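Mlr6093 protein (Mesorhizobium loti, PDB 2QJ8) probably acts as a zinc-dependent hydrolase of the aspartoacylase family, cleaving carbon-nitrogen bonds in linear amides or possibly ester bonds. Local coordinates at residues 180-185 with 323-328; 189-194 with 200-205. All blocks are in the same frame, centred on the assembly; numbering follows the deposited sequence.

Contact 1: 180-185 with 323-328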
ATOM      1  N   LEU A 180       2.749  16.115  15.097  1.00 28.90           N
ATOM      2  CA  LEU A 180       2.293  17.140  14.161  1.00 26.55           C
ATOM      3  C   LEU A 180       1.083  17.909  14.642  1.00 27.44           C
ATOM      4  O   LEU A 180       0.045  17.302  14.861  1.00 30.04           O
ATOM      5  CB  LEU A 180       1.960  16.512  12.803  1.00 24.48           C
ATOM      6  CG  LEU A 180       1.567  17.443  11.636  1.00 26.30           C
ATOM      7  CD1 LEU A 180       2.675  18.407  11.197  1.00 21.48           C
ATOM      8  CD2 LEU A 180       1.100  16.604  10.468  1.00 25.76           C
ATOM      9  N   LEU A 181       1.225  19.232  14.757  1.00 27.81           N
ATOM     10  CA  LEU A 181       0.097  20.092  15.090  0.50 28.66           C
ATOM     11  C   LEU A 181      -0.611  20.378  13.761  1.00 28.60           C
ATOM     12  O   LEU A 181      -0.012  20.883  12.818  1.00 28.48           O
ATOM     13  CB  LEU A 181       0.522  21.387  15.783  0.50 28.86           C
ATOM     14  CG  LEU A 181       1.377  21.313  17.049  0.50 30.03           C
ATOM     15  CD1 LEU A 181       1.315  22.669  17.743  0.50 31.21           C
ATOM     16  CD2 LEU A 181       0.924  20.237  18.006  0.50 35.75           C
ATOM     17  N   TRP A 182      -1.888  20.033  13.671  1.00 30.55           N
ATOM     18  CA  TRP A 182      -2.628  20.204  12.438  1.00 32.55           C
ATOM     19  C   TRP A 182      -4.133  20.329  12.675  1.00 32.83           C
ATOM     20  O   TRP A 182      -4.775  19.392  13.120  1.00 28.69           O
ATOM     21  CB  TRP A 182      -2.326  19.012  11.510  1.00 33.19           C
ATOM     22  CG  TRP A 182      -2.978  19.068  10.143  1.00 35.03           C
ATOM     23  CD1 TRP A 182      -3.493  20.174   9.506  1.00 36.82           C
ATOM     24  CD2 TRP A 182      -3.055  17.998   9.187  1.00 33.13           C
ATOM     25  NE1 TRP A 182      -3.960  19.832   8.265  1.00 38.80           N
ATOM     26  CE2 TRP A 182      -3.697  18.510   8.033  1.00 33.38           C
ATOM     27  CE3 TRP A 182      -2.677  16.658   9.204  1.00 34.41           C
ATOM     28  CZ2 TRP A 182      -3.972  17.720   6.910  1.00 37.98           C
ATOM     29  CZ3 TRP A 182      -2.945  15.872   8.079  1.00 35.44           C
ATOM     30  CH2 TRP A 182      -3.597  16.412   6.957  1.00 36.23           C
ATOM     31  N   GLU A 183      -4.677  21.482  12.295  1.00 35.45           N
ATOM     32  CA  GLU A 183      -6.086  21.796  12.444  1.00 39.19           C
ATOM     33  C   GLU A 183      -6.805  21.353  11.175  1.00 39.75           C
ATOM     34  O   GLU A 183      -7.241  22.160  10.367  1.00 41.55           O
ATOM     35  CB  GLU A 183      -6.234  23.286  12.748  1.00 38.04           C
ATOM     36  CG  GLU A 183      -7.615  23.712  13.143  1.00 40.49           C
ATOM     37  CD  GLU A 183      -7.696  25.160  13.671  1.00 43.93           C
ATOM     38  OE1 GLU A 183      -6.673  25.778  14.077  1.00 43.85           O
ATOM     39  OE2 GLU A 183      -8.824  25.675  13.694  1.00 45.53           O
ATOM     40  N   HIS A 184      -6.932  20.040  11.031  1.00 39.55           N
ATOM     41  CA  HIS A 184      -7.552  19.429   9.833  1.00 40.89           C
ATOM     42  C   HIS A 184      -9.090  19.471   9.783  1.00 42.50           C
ATOM     43  O   HIS A 184      -9.681  19.323   8.715  1.00 44.30           O
ATOM     44  CB  HIS A 184      -7.036  17.988   9.598  1.00 40.74           C
ATOM     45  CG  HIS A 184      -7.129  17.076  10.789  1.00 40.70           C
ATOM     46  ND1 HIS A 184      -8.309  16.491  11.202  1.00 36.77           N
ATOM     47  CD2 HIS A 184      -6.172  16.623  11.632  1.00 35.10           C
ATOM     48  CE1 HIS A 184      -8.074  15.729  12.253  1.00 36.49           C
ATOM     49  NE2 HIS A 184      -6.785  15.795  12.536  1.00 35.59           N
ATOM     50  N   ASN A 185      -9.722  19.690  10.931  1.00 40.95           N
ATOM     51  CA  ASN A 185     -11.178  19.734  11.082  1.00 44.10           C
ATOM     52  C   ASN A 185     -11.954  18.475  10.628  1.00 44.16           C
ATOM     53  O   ASN A 185     -13.149  18.533  10.345  1.00 44.59           O
ATOM     54  CB  ASN A 185     -11.736  21.045  10.484  1.00 43.83           C
ATOM     55  CG  ASN A 185     -11.286  22.287  11.261  1.00 49.03           C
ATOM     56  OD1 ASN A 185     -10.785  23.255  10.671  1.00 45.92           O
ATOM     57  ND2 ASN A 185     -11.453  22.258  12.593  1.00 35.59           N
ATOM     58  N   VAL A 323      -2.039  15.642  -2.298  1.00 29.21           N
ATOM     59  CA  VAL A 323      -0.984  14.722  -2.720  1.00 26.30           C
ATOM     60  C   VAL A 323       0.226  14.719  -1.825  1.00 22.52           C
ATOM     61  O   VAL A 323       0.988  13.802  -1.885  1.00 23.44           O
ATOM     62  CB  VAL A 323      -0.580  14.947  -4.194  1.00 24.05           C
ATOM     63  CG1 VAL A 323      -1.773  14.629  -5.092  1.00 24.77           C
ATOM     64  CG2 VAL A 323      -0.035  16.366  -4.420  1.00 22.49           C
ATOM     65  N   ALA A 324       0.424  15.770  -1.035  1.00 26.39           N
ATOM     66  CA  ALA A 324       1.533  15.838  -0.104  1.00 26.15           C
ATOM     67  C   ALA A 324       1.166  16.726   1.089  1.00 25.82           C
ATOM     68  O   ALA A 324       0.386  17.680   0.940  1.00 27.91           O
ATOM     69  CB  ALA A 324       2.819  16.363  -0.833  1.00 22.88           C
ATOM     70  N   ILE A 325       1.683  16.364   2.265  1.00 24.06           N
ATOM     71  CA  ILE A 325       1.507  17.162   3.475  0.50 24.03           C
ATOM     72  C   ILE A 325       2.893  17.526   3.967  1.00 24.77           C
ATOM     73  O   ILE A 325       3.681  16.656   4.347  1.00 24.84           O
ATOM     74  CB  ILE A 325       0.733  16.447   4.567  0.50 25.42           C
ATOM     75  CG1 ILE A 325      -0.657  16.075   4.042  0.50 25.59           C
ATOM     76  CG2 ILE A 325       0.595  17.365   5.790  0.50 22.77           C
ATOM     77  CD1 ILE A 325      -1.403  15.247   4.972  0.50 31.92           C
ATOM     78  N   LEU A 326       3.183  18.817   3.915  1.00 24.45           N
ATOM     79  CA  LEU A 326       4.454  19.373   4.333  1.00 26.33           C
ATOM     80  C   LEU A 326       4.203  19.958   5.725  1.00 26.54           C
ATOM     81  O   LEU A 326       3.062  20.215   6.101  1.00 26.24           O
ATOM     82  CB  LEU A 326       4.938  20.424   3.323  1.00 25.44           C
ATOM     83  CG  LEU A 326       5.661  19.960   2.046  1.00 29.49           C
ATOM     84  CD1 LEU A 326       5.245  18.612   1.509  1.00 23.96           C
ATOM     85  CD2 LEU A 326       5.611  21.030   0.942  1.00 27.57           C
ATOM     86  N   ALA A 327       5.260  20.074   6.511  1.00 26.43           N
ATOM     87  CA  ALA A 327       5.169  20.616   7.858  1.00 27.05           C
ATOM     88  C   ALA A 327       6.397  21.447   8.161  1.00 26.60           C
ATOM     89  O   ALA A 327       7.473  21.239   7.578  1.00 27.62           O
ATOM     90  CB  ALA A 327       5.017  19.492   8.867  1.00 25.69           C
ATOM     91  N   ARG A 328       6.230  22.385   9.080  1.00 25.62           N
ATOM     92  CA  ARG A 328       7.301  23.262   9.487  1.00 28.27           C
ATOM     93  C   ARG A 328       7.478  23.212  10.969  1.00 26.18           C
ATOM     94  O   ARG A 328       6.509  23.033  11.673  1.00 24.23           O
ATOM     95  CB  ARG A 328       6.950  24.679   9.109  1.00 29.90           C
ATOM     96  CG  ARG A 328       6.710  24.853   7.647  1.00 32.20           C
ATOM     97  CD  ARG A 328       6.398  26.288   7.379  1.00 39.11           C
ATOM     98  NE  ARG A 328       5.279  26.419   6.471  1.00 43.09           N
ATOM     99  CZ  ARG A 328       4.697  27.574   6.146  1.00 52.22           C
ATOM    100  NH1 ARG A 328       5.144  28.743   6.632  1.00 51.70           N
ATOM    101  NH2 ARG A 328       3.666  27.560   5.294  1.00 52.08           N
TER
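Leu180 and Ala327 mark the closest approach of the two backbones, and their CA atoms are still 7.8 Å apart, so residues 180-185 and 323-328 meet through side chains alone. Both strands pair instead with strand 250-261: 178-182 runs parallel to it, 322-329 antiparallel. The antiparallel pairing is interrupted by a classic beta bulge, in which Val323 and Ala324 both face Leu260. An inverse gamma turn centred on Glu183 follows in residues 180-185. Leu180 swings CG away from its backbone N (chi1 -175°), which sends CD1 to within 3.5 Å of Ala327 CB. That spacing is tight, and a lone methyl suits Ala327 because Leu180 CD1 already lies so close to its CB. The contact thus joins a strand of the mixed alpha/beta catalytic core to the C-terminal strands, across the strand that lies between them. Trp182 and Ile325 form the second apolar pair, their side chains crossing at about a right angle. In the conformer given, Ile325 CG2 lies over one face of the indole, while His184 CB sits 3.7 Å above the other, toward the rim, so aliphatic carbon lies on both sides of the ring, though not closely on the Ile325 side. The modelled approach of Ile325 CD1 to the six-membered ring is doubtfully short. Indole NE1 is satisfied by Gln259 OE1. Were Trp182 replaced by alanine, Ile325 would probably lose the ring it packs on, and Gln259 OE1 the indole N-H. Phe309 of strand 306-312 packs on both Leu180 and Ile325, extending the apolar surroundings.

Contact 2: 189-194 with 200-205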
ATOM      1  N   GLY A 189     -17.541  12.581  14.741  1.00 34.56           N
ATOM      2  CA  GLY A 189     -17.534  11.278  15.329  1.00 37.53           C
ATOM      3  C   GLY A 189     -16.721  11.054  16.593  1.00 38.18           C
ATOM      4  O   GLY A 189     -17.033  11.613  17.644  1.00 36.88           O
HETATM    5  N   MSE A 190     -15.659  10.262  16.467  1.00 39.03           N
HETATM    6  CA  MSE A 190     -14.855   9.843  17.613  0.50 39.70           C
HETATM    7  C   MSE A 190     -14.132  11.004  18.292  1.00 38.49           C
HETATM    8  O   MSE A 190     -14.108  11.086  19.513  1.00 36.55           O
HETATM    9  CB  MSE A 190     -13.852   8.754  17.198  0.50 38.99           C
HETATM   10  CG  MSE A 190     -13.348   7.902  18.339  0.50 41.98           C
HETATM   11 SE   MSE A 190     -12.263   6.353  17.789  0.37 44.90          SE
HETATM   12  CE  MSE A 190     -13.457   5.501  16.506  0.50 49.67           C
ATOM     13  N   PHE A 191     -13.544  11.891  17.503  1.00 37.29           N
ATOM     14  CA  PHE A 191     -12.825  13.025  18.066  1.00 36.01           C
ATOM     15  C   PHE A 191     -13.780  13.883  18.873  1.00 33.58           C
ATOM     16  O   PHE A 191     -13.540  14.124  20.048  1.00 33.17           O
ATOM     17  CB  PHE A 191     -12.146  13.857  16.973  1.00 36.86           C
ATOM     18  CG  PHE A 191     -11.296  14.977  17.513  1.00 33.14           C
ATOM     19  CD1 PHE A 191     -11.866  16.178  17.941  1.00 33.11           C
ATOM     20  CD2 PHE A 191      -9.920  14.817  17.612  1.00 32.16           C
ATOM     21  CE1 PHE A 191     -11.082  17.198  18.446  1.00 29.65           C
ATOM     22  CE2 PHE A 191      -9.131  15.831  18.118  1.00 30.90           C
ATOM     23  CZ  PHE A 191      -9.711  17.026  18.533  1.00 31.64           C
ATOM     24  N   ASP A 192     -14.856  14.342  18.244  1.00 32.25           N
ATOM     25  CA  ASP A 192     -15.858  15.151  18.948  1.00 34.43           C
ATOM     26  C   ASP A 192     -16.408  14.472  20.183  1.00 31.51           C
ATOM     27  O   ASP A 192     -16.616  15.108  21.203  1.00 30.36           O
ATOM     28  CB  ASP A 192     -17.036  15.486  18.037  1.00 37.40           C
ATOM     29  CG  ASP A 192     -16.733  16.598  17.055  1.00 42.42           C
ATOM     30  OD1 ASP A 192     -15.619  17.174  17.083  1.00 50.64           O
ATOM     31  OD2 ASP A 192     -17.626  16.884  16.230  1.00 44.10           O
ATOM     32  N   THR A 193     -16.626  13.171  20.090  1.00 31.27           N
ATOM     33  CA  THR A 193     -17.161  12.394  21.212  1.00 30.69           C
ATOM     34  C   THR A 193     -16.225  12.344  22.413  1.00 25.60           C
ATOM     35  O   THR A 193     -16.594  12.739  23.505  1.00 25.14           O
ATOM     36  CB  THR A 193     -17.531  10.944  20.740  1.00 29.70           C
ATOM     37  OG1 THR A 193     -18.656  11.051  19.868  1.00 33.46           O
ATOM     38  CG2 THR A 193     -17.918  10.065  21.921  1.00 30.44           C
ATOM     39  N   LEU A 194     -14.993  11.937  22.176  1.00 25.12           N
ATOM     40  CA  LEU A 194     -14.017  11.763  23.245  1.00 27.57           C
ATOM     41  C   LEU A 194     -13.441  13.050  23.784  1.00 26.31           C
ATOM     42  O   LEU A 194     -13.326  13.238  24.994  1.00 28.39           O
ATOM     43  CB  LEU A 194     -12.876  10.861  22.788  1.00 27.51           C
ATOM     44  CG  LEU A 194     -13.120   9.355  22.691  1.00 33.11           C
ATOM     45  CD1 LEU A 194     -14.511   9.022  22.235  1.00 43.48           C
ATOM     46  CD2 LEU A 194     -12.051   8.787  21.772  1.00 33.57           C
ATOM     47  N   LYS A 200     -11.847  13.844  27.411  1.00 32.15           N
ATOM     48  CA  LYS A 200     -10.837  12.820  27.577  1.00 30.32           C
ATOM     49  C   LYS A 200      -9.596  13.062  26.711  1.00 30.07           C
ATOM     50  O   LYS A 200      -9.539  13.971  25.835  1.00 28.78           O
ATOM     51  CB  LYS A 200     -11.477  11.435  27.299  1.00 30.08           C
ATOM     52  CG  LYS A 200     -12.476  11.025  28.414  1.00 29.22           C
ATOM     53  CD  LYS A 200     -13.194   9.694  28.140  1.00 34.03           C
ATOM     54  CE  LYS A 200     -14.237   9.397  29.238  1.00 32.08           C
ATOM     55  NZ  LYS A 200     -14.999   8.147  28.934  1.00 29.94           N
ATOM     56  N   THR A 201      -8.570  12.278  27.025  1.00 30.57           N
ATOM     57  CA  THR A 201      -7.296  12.289  26.294  1.00 28.89           C
ATOM     58  C   THR A 201      -7.460  11.339  25.127  1.00 27.92           C
ATOM     59  O   THR A 201      -7.734  10.171  25.326  1.00 27.01           O
ATOM     60  CB  THR A 201      -6.153  11.858  27.188  1.00 29.17           C
ATOM     61  OG1 THR A 201      -6.061  12.807  28.245  1.00 29.26           O
ATOM     62  CG2 THR A 201      -4.796  11.796  26.398  1.00 22.73           C
ATOM     63  N   PHE A 202      -7.425  11.868  23.904  1.00 29.35           N
ATOM     64  CA  PHE A 202      -7.540  11.052  22.710  1.00 27.93           C
ATOM     65  C   PHE A 202      -6.249  11.206  21.916  1.00 27.84           C
ATOM     66  O   PHE A 202      -5.911  12.329  21.520  1.00 27.13           O
ATOM     67  CB  PHE A 202      -8.745  11.499  21.901  1.00 27.38           C
ATOM     68  CG  PHE A 202      -8.976  10.716  20.632  1.00 30.06           C
ATOM     69  CD1 PHE A 202      -8.898   9.311  20.611  1.00 35.08           C
ATOM     70  CD2 PHE A 202      -9.355  11.373  19.466  1.00 34.69           C
ATOM     71  CE1 PHE A 202      -9.137   8.585  19.459  1.00 30.33           C
ATOM     72  CE2 PHE A 202      -9.613  10.646  18.290  1.00 36.05           C
ATOM     73  CZ  PHE A 202      -9.494   9.244  18.289  1.00 35.03           C
ATOM     74  N   ILE A 203      -5.549  10.087  21.703  1.00 27.57           N
ATOM     75  CA  ILE A 203      -4.255  10.037  21.006  1.00 26.16           C
ATOM     76  C   ILE A 203      -4.356   9.145  19.762  1.00 29.37           C
ATOM     77  O   ILE A 203      -4.850   8.029  19.822  1.00 26.08           O
ATOM     78  CB  ILE A 203      -3.121   9.632  21.990  1.00 28.05           C
ATOM     79  CG1 ILE A 203      -2.917  10.767  23.001  1.00 30.82           C
ATOM     80  CG2 ILE A 203      -1.828   9.413  21.291  1.00 22.33           C
ATOM     81  CD1 ILE A 203      -1.940  10.432  24.062  1.00 29.79           C
ATOM     82  N   CYS A 204      -3.933   9.705  18.623  1.00 32.68           N
ATOM     83  CA  CYS A 204      -4.001   9.046  17.341  0.50 33.00           C
ATOM     84  C   CYS A 204      -2.594   8.889  16.755  1.00 31.56           C
ATOM     85  O   CYS A 204      -1.973   9.887  16.395  1.00 31.07           O
ATOM     86  CB  CYS A 204      -4.893   9.911  16.454  0.50 33.89           C
ATOM     87  SG  CYS A 204      -5.402   9.158  14.959  0.50 40.05           S
ATOM     88  N   THR A 205      -2.105   7.651  16.683  1.00 32.05           N
ATOM     89  CA  THR A 205      -0.786   7.354  16.116  1.00 33.95           C
ATOM     90  C   THR A 205      -1.047   7.059  14.640  1.00 32.01           C
ATOM     91  O   THR A 205      -2.009   6.384  14.322  1.00 35.33           O
ATOM     92  CB  THR A 205      -0.120   6.185  16.797  1.00 31.79           C
ATOM     93  OG1 THR A 205      -0.942   5.047  16.625  1.00 42.53           O
ATOM     94  CG2 THR A 205       0.043   6.455  18.298  1.00 31.49           C
TER
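Phe202 is the hub on which Met190, Phe191 and Leu194 of the helix converge. Helix 190-194 and strand 201-205 run nearly antiparallel, at 155°, with their axes 9.0 Å apart. Phe202 CG is anti to the backbone N (chi1 -180°), which carries the ring toward the helix. The packing is tightest over one face of this ring, where Leu194 CD2 makes a CH-pi contact 3.8 Å from the Phe202 centroid. Leu194 CD2 is offset toward the rim, 3.4 Å from Phe202 CD1. A branched leucine suits this place, since a single methyl can settle on the ring. Leu194 also closes the turn by its backbone: its O accepts from Lys200 N at 2.9 Å in a fairly straight bond (163°). Contacts elsewhere on the ring are looser. Phe191 CD2 comes in at the edge of Phe202, near the ring plane, 4.0 Å from Phe202 CD2. The selenium of Met190, a selenomethionine, lies 4.0 Å from Phe202 CZ in the conformer given, a Met-aromatic contact oblique to the ring. On the more exposed flank, Lys200 begins toward the helix, but its extended chain carries NZ away to Gln198 OE1; a long, charged side chain suits such a margin. At the helix start, Gly189 O is gripped by both Thr193 N and Thr193 OG1. This helix-on-strand packing is consistent with the alpha/beta core of M14-like zinc exopeptidases. Strand 201-208 is flanked by strands 136-144 and 152-155, Leu194 reaches Val137 of the former, and helix 161-172 packs against Thr201 and Ile203.

In the fold
The centres of contacts 1 and 2 lie about 18 Å apart, yet a short stretch of chain connects them: strand 178-182 leads, through the turn at Glu183 to Asn185, into helix 190-197. No residue of one contact touches the other directly, but His156 bridges them. Its ring meets His184 edge-to-face and also packs against Phe191, while its NE2 accepts from Asn185 N. Strand 152-155, just before it, pairs with 178-182 on one side and 201-208 on the other, so the same strand spans both sites. Contact 2 closes locally within the catalytic domain, whereas contact 1 reaches 138 residues onward to the C-terminal strands.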